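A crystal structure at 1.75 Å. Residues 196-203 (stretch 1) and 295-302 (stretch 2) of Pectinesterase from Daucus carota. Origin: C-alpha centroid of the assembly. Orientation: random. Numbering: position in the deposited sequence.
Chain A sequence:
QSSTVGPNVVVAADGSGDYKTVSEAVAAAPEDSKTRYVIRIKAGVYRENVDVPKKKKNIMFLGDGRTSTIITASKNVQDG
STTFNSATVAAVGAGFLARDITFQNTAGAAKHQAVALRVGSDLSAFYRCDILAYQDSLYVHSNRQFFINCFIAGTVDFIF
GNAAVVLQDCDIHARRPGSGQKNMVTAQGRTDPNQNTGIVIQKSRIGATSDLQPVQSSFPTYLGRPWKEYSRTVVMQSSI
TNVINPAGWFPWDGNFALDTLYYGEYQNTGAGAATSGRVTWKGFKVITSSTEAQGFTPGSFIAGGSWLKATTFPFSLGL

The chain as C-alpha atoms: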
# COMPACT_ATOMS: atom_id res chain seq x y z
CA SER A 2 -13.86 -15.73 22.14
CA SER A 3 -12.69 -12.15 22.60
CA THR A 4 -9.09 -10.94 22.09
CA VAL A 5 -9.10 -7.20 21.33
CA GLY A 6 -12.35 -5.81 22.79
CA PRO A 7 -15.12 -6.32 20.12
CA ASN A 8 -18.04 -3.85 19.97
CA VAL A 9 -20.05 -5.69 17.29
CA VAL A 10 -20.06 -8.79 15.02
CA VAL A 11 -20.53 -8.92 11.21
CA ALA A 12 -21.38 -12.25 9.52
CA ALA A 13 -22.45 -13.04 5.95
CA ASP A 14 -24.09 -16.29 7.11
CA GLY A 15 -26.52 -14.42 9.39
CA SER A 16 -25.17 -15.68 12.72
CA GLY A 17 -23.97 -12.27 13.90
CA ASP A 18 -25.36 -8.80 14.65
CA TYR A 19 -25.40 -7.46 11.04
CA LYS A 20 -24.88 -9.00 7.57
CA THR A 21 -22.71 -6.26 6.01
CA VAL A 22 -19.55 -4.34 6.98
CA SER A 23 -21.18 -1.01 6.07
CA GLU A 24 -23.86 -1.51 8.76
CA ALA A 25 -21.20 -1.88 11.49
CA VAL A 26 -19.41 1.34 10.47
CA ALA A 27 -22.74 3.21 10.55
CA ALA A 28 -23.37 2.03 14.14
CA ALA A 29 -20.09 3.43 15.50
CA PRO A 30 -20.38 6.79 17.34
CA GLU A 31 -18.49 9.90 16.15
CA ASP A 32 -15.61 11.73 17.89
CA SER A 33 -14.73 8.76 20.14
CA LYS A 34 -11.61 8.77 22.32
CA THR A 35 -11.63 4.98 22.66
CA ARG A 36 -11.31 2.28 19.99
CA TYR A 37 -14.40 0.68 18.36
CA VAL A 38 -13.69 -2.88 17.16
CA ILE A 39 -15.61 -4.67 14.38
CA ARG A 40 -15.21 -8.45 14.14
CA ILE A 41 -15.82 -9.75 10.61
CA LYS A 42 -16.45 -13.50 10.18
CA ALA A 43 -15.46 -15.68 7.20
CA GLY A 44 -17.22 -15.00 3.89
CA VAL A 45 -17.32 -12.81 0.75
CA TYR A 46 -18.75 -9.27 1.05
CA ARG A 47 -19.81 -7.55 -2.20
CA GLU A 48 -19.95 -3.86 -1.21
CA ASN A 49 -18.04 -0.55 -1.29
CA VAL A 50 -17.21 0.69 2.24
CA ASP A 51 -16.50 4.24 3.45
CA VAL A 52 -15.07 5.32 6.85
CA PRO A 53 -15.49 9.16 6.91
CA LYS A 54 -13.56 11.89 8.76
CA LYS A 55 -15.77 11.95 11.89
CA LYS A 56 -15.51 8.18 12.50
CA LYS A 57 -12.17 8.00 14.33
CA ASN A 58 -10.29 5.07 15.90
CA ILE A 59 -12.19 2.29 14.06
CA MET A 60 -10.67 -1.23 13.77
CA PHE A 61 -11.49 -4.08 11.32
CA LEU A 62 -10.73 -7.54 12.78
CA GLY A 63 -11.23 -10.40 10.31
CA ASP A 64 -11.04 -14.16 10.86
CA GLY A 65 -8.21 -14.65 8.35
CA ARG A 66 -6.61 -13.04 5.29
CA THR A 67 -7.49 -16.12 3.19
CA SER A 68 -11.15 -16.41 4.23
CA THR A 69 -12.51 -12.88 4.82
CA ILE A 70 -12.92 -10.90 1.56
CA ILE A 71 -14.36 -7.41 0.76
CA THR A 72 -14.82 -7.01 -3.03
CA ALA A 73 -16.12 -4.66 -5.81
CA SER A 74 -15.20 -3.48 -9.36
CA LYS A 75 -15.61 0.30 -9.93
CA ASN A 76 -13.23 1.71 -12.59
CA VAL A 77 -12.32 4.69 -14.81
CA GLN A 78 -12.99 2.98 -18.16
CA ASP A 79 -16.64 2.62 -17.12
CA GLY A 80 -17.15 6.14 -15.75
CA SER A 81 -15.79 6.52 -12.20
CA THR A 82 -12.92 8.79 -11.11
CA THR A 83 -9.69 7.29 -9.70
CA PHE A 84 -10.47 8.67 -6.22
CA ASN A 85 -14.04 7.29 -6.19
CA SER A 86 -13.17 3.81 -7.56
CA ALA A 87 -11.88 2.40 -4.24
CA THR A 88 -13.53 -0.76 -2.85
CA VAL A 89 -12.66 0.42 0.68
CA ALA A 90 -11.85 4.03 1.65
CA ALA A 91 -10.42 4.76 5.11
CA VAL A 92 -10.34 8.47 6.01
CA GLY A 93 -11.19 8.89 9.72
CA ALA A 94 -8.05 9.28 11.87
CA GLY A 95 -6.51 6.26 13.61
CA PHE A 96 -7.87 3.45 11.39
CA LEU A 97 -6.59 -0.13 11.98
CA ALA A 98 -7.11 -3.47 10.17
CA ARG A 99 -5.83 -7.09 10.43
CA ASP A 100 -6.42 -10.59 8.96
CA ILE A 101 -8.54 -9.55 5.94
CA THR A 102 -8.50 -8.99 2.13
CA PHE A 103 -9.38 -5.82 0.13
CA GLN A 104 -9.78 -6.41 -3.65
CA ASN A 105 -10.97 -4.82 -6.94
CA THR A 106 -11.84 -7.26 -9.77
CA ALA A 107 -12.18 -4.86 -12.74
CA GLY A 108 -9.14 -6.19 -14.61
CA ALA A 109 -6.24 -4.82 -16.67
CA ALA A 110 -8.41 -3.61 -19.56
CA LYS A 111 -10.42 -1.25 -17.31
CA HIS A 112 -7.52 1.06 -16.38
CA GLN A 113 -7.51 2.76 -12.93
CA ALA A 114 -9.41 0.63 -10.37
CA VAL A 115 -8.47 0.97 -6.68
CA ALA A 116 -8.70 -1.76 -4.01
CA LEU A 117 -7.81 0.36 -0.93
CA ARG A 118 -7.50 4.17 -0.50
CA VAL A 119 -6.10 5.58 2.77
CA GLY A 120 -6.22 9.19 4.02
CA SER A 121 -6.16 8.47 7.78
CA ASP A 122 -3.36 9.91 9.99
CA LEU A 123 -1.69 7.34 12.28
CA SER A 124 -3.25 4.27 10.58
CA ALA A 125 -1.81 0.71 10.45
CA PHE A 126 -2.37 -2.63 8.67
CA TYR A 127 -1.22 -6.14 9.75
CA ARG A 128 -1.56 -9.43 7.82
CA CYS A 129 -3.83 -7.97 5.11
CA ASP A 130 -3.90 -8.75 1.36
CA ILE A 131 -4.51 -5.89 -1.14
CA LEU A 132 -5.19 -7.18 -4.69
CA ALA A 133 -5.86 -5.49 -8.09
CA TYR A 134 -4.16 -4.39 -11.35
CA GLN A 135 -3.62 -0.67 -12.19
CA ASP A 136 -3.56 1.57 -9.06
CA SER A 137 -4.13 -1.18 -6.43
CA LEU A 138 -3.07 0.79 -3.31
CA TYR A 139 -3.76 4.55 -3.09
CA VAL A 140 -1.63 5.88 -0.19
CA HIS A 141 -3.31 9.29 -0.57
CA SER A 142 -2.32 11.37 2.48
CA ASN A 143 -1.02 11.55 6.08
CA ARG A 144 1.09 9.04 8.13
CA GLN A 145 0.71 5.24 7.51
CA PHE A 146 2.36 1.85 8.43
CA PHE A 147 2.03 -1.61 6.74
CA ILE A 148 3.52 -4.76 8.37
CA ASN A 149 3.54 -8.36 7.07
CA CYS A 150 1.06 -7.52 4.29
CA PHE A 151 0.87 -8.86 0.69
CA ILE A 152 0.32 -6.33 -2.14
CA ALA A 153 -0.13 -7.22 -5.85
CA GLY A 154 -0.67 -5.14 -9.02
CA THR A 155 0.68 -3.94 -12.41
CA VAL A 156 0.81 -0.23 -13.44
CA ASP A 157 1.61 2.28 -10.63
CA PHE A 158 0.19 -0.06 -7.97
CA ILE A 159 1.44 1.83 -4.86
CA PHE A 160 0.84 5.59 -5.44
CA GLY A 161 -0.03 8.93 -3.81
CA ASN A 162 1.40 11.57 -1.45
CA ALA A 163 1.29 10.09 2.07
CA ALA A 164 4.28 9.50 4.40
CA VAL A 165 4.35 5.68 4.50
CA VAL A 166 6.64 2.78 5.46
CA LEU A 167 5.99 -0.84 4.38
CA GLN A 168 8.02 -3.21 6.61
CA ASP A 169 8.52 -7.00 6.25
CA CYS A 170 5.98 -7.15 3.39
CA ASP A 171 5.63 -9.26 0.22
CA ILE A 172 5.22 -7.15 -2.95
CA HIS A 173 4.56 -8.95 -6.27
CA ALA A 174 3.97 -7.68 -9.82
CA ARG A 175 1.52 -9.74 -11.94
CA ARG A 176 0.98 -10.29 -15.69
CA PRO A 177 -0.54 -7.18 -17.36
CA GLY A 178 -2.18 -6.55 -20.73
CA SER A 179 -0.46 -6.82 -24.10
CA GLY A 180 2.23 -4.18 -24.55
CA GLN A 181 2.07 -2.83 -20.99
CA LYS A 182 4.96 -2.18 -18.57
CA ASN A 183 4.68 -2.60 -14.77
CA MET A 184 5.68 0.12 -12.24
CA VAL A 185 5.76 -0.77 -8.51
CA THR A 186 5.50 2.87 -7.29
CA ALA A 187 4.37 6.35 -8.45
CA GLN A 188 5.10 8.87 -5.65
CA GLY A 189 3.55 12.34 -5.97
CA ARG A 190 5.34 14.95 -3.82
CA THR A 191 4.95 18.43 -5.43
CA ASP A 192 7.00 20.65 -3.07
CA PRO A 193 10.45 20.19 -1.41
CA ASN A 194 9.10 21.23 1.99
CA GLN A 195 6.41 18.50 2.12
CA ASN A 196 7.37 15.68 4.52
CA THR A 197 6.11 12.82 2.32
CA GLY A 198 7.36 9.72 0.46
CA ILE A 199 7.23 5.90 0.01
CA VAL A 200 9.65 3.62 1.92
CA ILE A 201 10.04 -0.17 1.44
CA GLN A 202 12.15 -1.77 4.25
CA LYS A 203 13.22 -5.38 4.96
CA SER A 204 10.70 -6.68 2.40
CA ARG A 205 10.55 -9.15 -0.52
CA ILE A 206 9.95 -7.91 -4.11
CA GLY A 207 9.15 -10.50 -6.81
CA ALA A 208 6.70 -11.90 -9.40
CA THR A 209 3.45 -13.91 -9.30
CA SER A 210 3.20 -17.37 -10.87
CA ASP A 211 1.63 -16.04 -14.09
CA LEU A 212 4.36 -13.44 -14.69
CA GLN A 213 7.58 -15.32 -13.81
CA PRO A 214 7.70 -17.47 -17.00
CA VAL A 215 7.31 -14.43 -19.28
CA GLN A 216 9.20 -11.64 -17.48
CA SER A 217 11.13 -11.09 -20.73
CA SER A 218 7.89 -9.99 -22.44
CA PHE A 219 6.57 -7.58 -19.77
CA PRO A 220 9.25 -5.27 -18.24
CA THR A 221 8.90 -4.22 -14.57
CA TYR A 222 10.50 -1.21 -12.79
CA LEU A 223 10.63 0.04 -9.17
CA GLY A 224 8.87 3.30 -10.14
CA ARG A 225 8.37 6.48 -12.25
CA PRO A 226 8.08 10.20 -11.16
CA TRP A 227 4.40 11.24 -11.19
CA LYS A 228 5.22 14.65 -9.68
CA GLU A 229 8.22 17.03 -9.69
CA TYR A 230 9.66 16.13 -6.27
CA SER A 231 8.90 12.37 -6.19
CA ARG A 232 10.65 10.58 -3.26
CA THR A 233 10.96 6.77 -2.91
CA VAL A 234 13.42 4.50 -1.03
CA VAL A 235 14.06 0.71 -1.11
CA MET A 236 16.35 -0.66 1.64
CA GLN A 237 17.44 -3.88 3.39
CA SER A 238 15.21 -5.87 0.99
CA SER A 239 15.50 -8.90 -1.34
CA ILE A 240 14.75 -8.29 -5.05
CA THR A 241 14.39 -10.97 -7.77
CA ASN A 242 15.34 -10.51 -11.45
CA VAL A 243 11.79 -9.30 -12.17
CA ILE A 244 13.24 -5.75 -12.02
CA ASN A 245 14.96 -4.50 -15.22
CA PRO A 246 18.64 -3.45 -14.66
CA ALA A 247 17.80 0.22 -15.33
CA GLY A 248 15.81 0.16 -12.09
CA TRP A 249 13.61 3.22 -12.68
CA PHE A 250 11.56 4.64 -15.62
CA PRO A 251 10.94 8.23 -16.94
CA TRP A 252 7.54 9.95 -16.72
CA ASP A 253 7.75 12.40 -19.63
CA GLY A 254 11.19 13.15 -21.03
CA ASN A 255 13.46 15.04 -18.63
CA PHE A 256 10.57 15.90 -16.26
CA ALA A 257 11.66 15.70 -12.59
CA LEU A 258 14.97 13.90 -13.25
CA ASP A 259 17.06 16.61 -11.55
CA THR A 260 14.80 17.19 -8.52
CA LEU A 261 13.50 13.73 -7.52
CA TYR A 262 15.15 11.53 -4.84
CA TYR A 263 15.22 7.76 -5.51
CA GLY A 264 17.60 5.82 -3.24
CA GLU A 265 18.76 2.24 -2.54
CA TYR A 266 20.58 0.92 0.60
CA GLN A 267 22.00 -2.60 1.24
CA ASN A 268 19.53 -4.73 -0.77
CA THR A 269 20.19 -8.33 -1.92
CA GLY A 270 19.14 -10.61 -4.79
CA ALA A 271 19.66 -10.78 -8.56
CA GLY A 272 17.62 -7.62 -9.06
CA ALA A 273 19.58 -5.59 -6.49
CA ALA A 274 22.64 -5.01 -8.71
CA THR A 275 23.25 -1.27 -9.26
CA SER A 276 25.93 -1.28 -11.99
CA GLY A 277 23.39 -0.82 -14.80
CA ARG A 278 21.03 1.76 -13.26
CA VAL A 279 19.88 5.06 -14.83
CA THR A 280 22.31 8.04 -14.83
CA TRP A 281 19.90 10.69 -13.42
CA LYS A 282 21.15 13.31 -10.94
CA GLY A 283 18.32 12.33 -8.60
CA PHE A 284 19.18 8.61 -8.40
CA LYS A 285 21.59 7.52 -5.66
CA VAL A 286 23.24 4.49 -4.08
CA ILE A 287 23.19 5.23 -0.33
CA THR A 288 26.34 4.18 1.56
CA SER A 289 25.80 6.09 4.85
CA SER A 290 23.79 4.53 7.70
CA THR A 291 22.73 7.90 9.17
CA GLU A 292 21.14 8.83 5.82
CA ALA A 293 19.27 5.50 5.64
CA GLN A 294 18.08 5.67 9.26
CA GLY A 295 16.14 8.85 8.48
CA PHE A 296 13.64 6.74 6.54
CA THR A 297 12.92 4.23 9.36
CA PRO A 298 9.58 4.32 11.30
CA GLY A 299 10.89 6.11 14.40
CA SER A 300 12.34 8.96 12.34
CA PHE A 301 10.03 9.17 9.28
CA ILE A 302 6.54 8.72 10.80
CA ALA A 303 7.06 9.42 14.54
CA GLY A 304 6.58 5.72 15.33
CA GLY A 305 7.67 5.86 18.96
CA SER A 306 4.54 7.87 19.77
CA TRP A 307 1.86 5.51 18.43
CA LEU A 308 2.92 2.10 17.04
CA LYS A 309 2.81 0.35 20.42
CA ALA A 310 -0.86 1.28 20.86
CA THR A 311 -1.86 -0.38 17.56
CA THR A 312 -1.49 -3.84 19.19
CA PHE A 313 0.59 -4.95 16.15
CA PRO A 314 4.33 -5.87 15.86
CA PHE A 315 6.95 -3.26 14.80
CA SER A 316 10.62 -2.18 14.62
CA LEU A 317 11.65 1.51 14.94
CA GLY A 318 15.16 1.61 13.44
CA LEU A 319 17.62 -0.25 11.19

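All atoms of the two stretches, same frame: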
# COMPACT_ATOMS: atom_id res chain seq x y z
N ASN A 196 6.70 16.80 3.85
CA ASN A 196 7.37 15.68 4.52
C ASN A 196 6.81 14.31 4.13
O ASN A 196 6.53 13.48 4.99
CB ASN A 196 7.24 15.85 6.03
CG ASN A 196 5.80 15.96 6.50
OD1 ASN A 196 4.96 15.11 6.18
ND2 ASN A 196 5.50 17.02 7.24
N THR A 197 6.69 14.06 2.82
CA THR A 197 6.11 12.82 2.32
C THR A 197 7.05 11.90 1.52
O THR A 197 8.18 12.29 1.18
CB THR A 197 4.89 13.14 1.46
OG1 THR A 197 5.28 14.03 0.40
CG2 THR A 197 3.81 13.84 2.30
N GLY A 198 6.58 10.69 1.23
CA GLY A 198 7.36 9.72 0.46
C GLY A 198 7.01 8.26 0.73
O GLY A 198 6.32 7.96 1.71
N ILE A 199 7.47 7.34 -0.13
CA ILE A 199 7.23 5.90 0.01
C ILE A 199 8.52 5.16 0.37
O ILE A 199 9.53 5.28 -0.33
CB ILE A 199 6.66 5.29 -1.32
CG1 ILE A 199 5.24 5.79 -1.56
CG2 ILE A 199 6.66 3.76 -1.24
CD1 ILE A 199 4.70 5.46 -2.96
N VAL A 200 8.49 4.39 1.46
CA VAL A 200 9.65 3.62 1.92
C VAL A 200 9.35 2.12 2.04
O VAL A 200 8.39 1.73 2.70
CB VAL A 200 10.13 4.11 3.32
CG1 VAL A 200 11.36 3.32 3.77
CG2 VAL A 200 10.45 5.59 3.28
N ILE A 201 10.17 1.29 1.38
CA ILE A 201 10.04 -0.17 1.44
C ILE A 201 11.28 -0.70 2.19
O ILE A 201 12.40 -0.57 1.69
CB ILE A 201 9.98 -0.79 -0.00
CG1 ILE A 201 8.69 -0.33 -0.70
CG2 ILE A 201 10.01 -2.32 0.07
CD1 ILE A 201 8.62 -0.69 -2.19
N GLN A 202 11.07 -1.26 3.38
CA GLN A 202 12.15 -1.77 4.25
C GLN A 202 12.03 -3.25 4.65
O GLN A 202 10.95 -3.72 5.01
CB GLN A 202 12.22 -0.92 5.53
CG GLN A 202 13.18 -1.46 6.61
CD GLN A 202 13.10 -0.70 7.93
OE1 GLN A 202 12.04 -0.22 8.33
NE2 GLN A 202 14.23 -0.62 8.63
N LYS A 203 13.15 -3.96 4.59
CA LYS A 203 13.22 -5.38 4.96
C LYS A 203 12.07 -6.20 4.38
O LYS A 203 11.48 -7.03 5.08
CB LYS A 203 13.25 -5.51 6.49
CG LYS A 203 14.49 -4.89 7.15
CD LYS A 203 14.52 -5.12 8.66
CE LYS A 203 15.85 -4.66 9.25
NZ LYS A 203 15.94 -4.91 10.72
N GLY A 295 17.15 7.79 8.52
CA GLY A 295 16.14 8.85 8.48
C GLY A 295 14.81 8.38 7.93
O GLY A 295 13.77 8.98 8.20
N PHE A 296 14.84 7.29 7.16
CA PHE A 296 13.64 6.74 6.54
C PHE A 296 12.97 5.61 7.34
O PHE A 296 11.97 5.05 6.88
CB PHE A 296 13.96 6.27 5.12
CG PHE A 296 14.26 7.40 4.16
CD1 PHE A 296 13.23 8.17 3.64
CD2 PHE A 296 15.58 7.70 3.81
CE1 PHE A 296 13.50 9.24 2.78
CE2 PHE A 296 15.85 8.77 2.94
CZ PHE A 296 14.81 9.54 2.43
N THR A 297 13.50 5.28 8.52
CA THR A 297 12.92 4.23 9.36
C THR A 297 11.69 4.78 10.12
O THR A 297 11.56 5.99 10.31
CB THR A 297 13.97 3.64 10.35
OG1 THR A 297 14.51 4.68 11.18
CG2 THR A 297 15.11 2.97 9.59
N PRO A 298 10.79 3.89 10.58
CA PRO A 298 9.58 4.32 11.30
C PRO A 298 9.73 5.37 12.41
O PRO A 298 8.99 6.35 12.45
CB PRO A 298 9.01 3.00 11.83
CG PRO A 298 9.40 2.02 10.77
CD PRO A 298 10.85 2.42 10.49
N GLY A 299 10.69 5.17 13.31
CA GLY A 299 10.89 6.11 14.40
C GLY A 299 11.24 7.52 13.98
O GLY A 299 10.90 8.48 14.68
N SER A 300 11.92 7.65 12.84
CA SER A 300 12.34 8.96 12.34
C SER A 300 11.48 9.55 11.22
O SER A 300 11.38 10.77 11.09
CB SER A 300 13.79 8.88 11.83
OG SER A 300 14.69 8.48 12.86
N PHE A 301 10.84 8.70 10.41
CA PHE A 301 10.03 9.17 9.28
C PHE A 301 8.54 9.39 9.56
O PHE A 301 7.92 10.27 8.97
CB PHE A 301 10.20 8.20 8.09
CG PHE A 301 9.80 8.78 6.76
CD1 PHE A 301 10.45 9.90 6.24
CD2 PHE A 301 8.79 8.19 6.00
CE1 PHE A 301 10.10 10.42 4.98
CE2 PHE A 301 8.43 8.70 4.74
CZ PHE A 301 9.09 9.81 4.24
N ILE A 302 7.96 8.59 10.46
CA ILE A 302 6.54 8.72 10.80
C ILE A 302 6.25 8.79 12.30
O ILE A 302 5.17 8.40 12.74
CB ILE A 302 5.69 7.58 10.18
CG1 ILE A 302 6.26 6.21 10.59
CG2 ILE A 302 5.65 7.72 8.66
CD1 ILE A 302 5.39 5.03 10.18
O HOH W 1 8.10 12.61 7.49

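Stretch 2 lays a short helix and the turn before it against a strand, Gly198 to Gln202, and no direct hydrogen bond crosses between them. The nearest CA atoms pair Val200 with Phe296 at 6.9 Å and Gln202 with Thr297 at 7.9 Å, a spacing filled by side chains. Strand alternation decides which residues take part: the CA-to-CB bonds of Val200 and Gln202 point toward stretch 2, whereas that of Ile199 points away. The buried surface is modest, 300 Å² summed over both sides.

Gly295 makes no contact. Phe296 follows with its CB directed toward the strand and meets Val200 twice: CD1 of Phe296 lies 3.8 Å from CG2 of Val200, an apolar contact oblique to the ring, and the carbonyl O of Phe296 lies 3.6 Å from CG1 of Val200. That carbonyl is buried here without a polar partner.

Thr297 occupies the N-cap position, yet its side chain makes no capping bond. Its carbonyl O instead accepts from Ser300 N (3.0 Å) and Phe301 N (2.8 Å), tying down the first turn. Thr297 CG2 packs 3.8 Å from NE2 of Gln202, and Pro298 CD sits 3.6 Å from OE1 of Gln202. These are van der Waals contacts; both amide atoms find hydrogen bonds elsewhere in the structure.

Gly299 and Ser300 stay clear of the strand. Phe301 starts sideways, but with chi1 at -161° (t) its ring comes nearer, and it has the largest covered area, 73 Å². CE2 of Phe301 lies 4.0 Å from Val200 CG2, so this methyl touches both aromatic rings. Gly198 O approaches the ring edge, 3.8 Å from CE2 of Phe301. An ideal CB on Gly198 would lie 3.5 Å from CZ of Phe301, but the backbone angles alone already call for glycine. Finally, one water bridges the stretches, donating to Asn196 O (3.1 Å) and Phe301 O (2.8 Å).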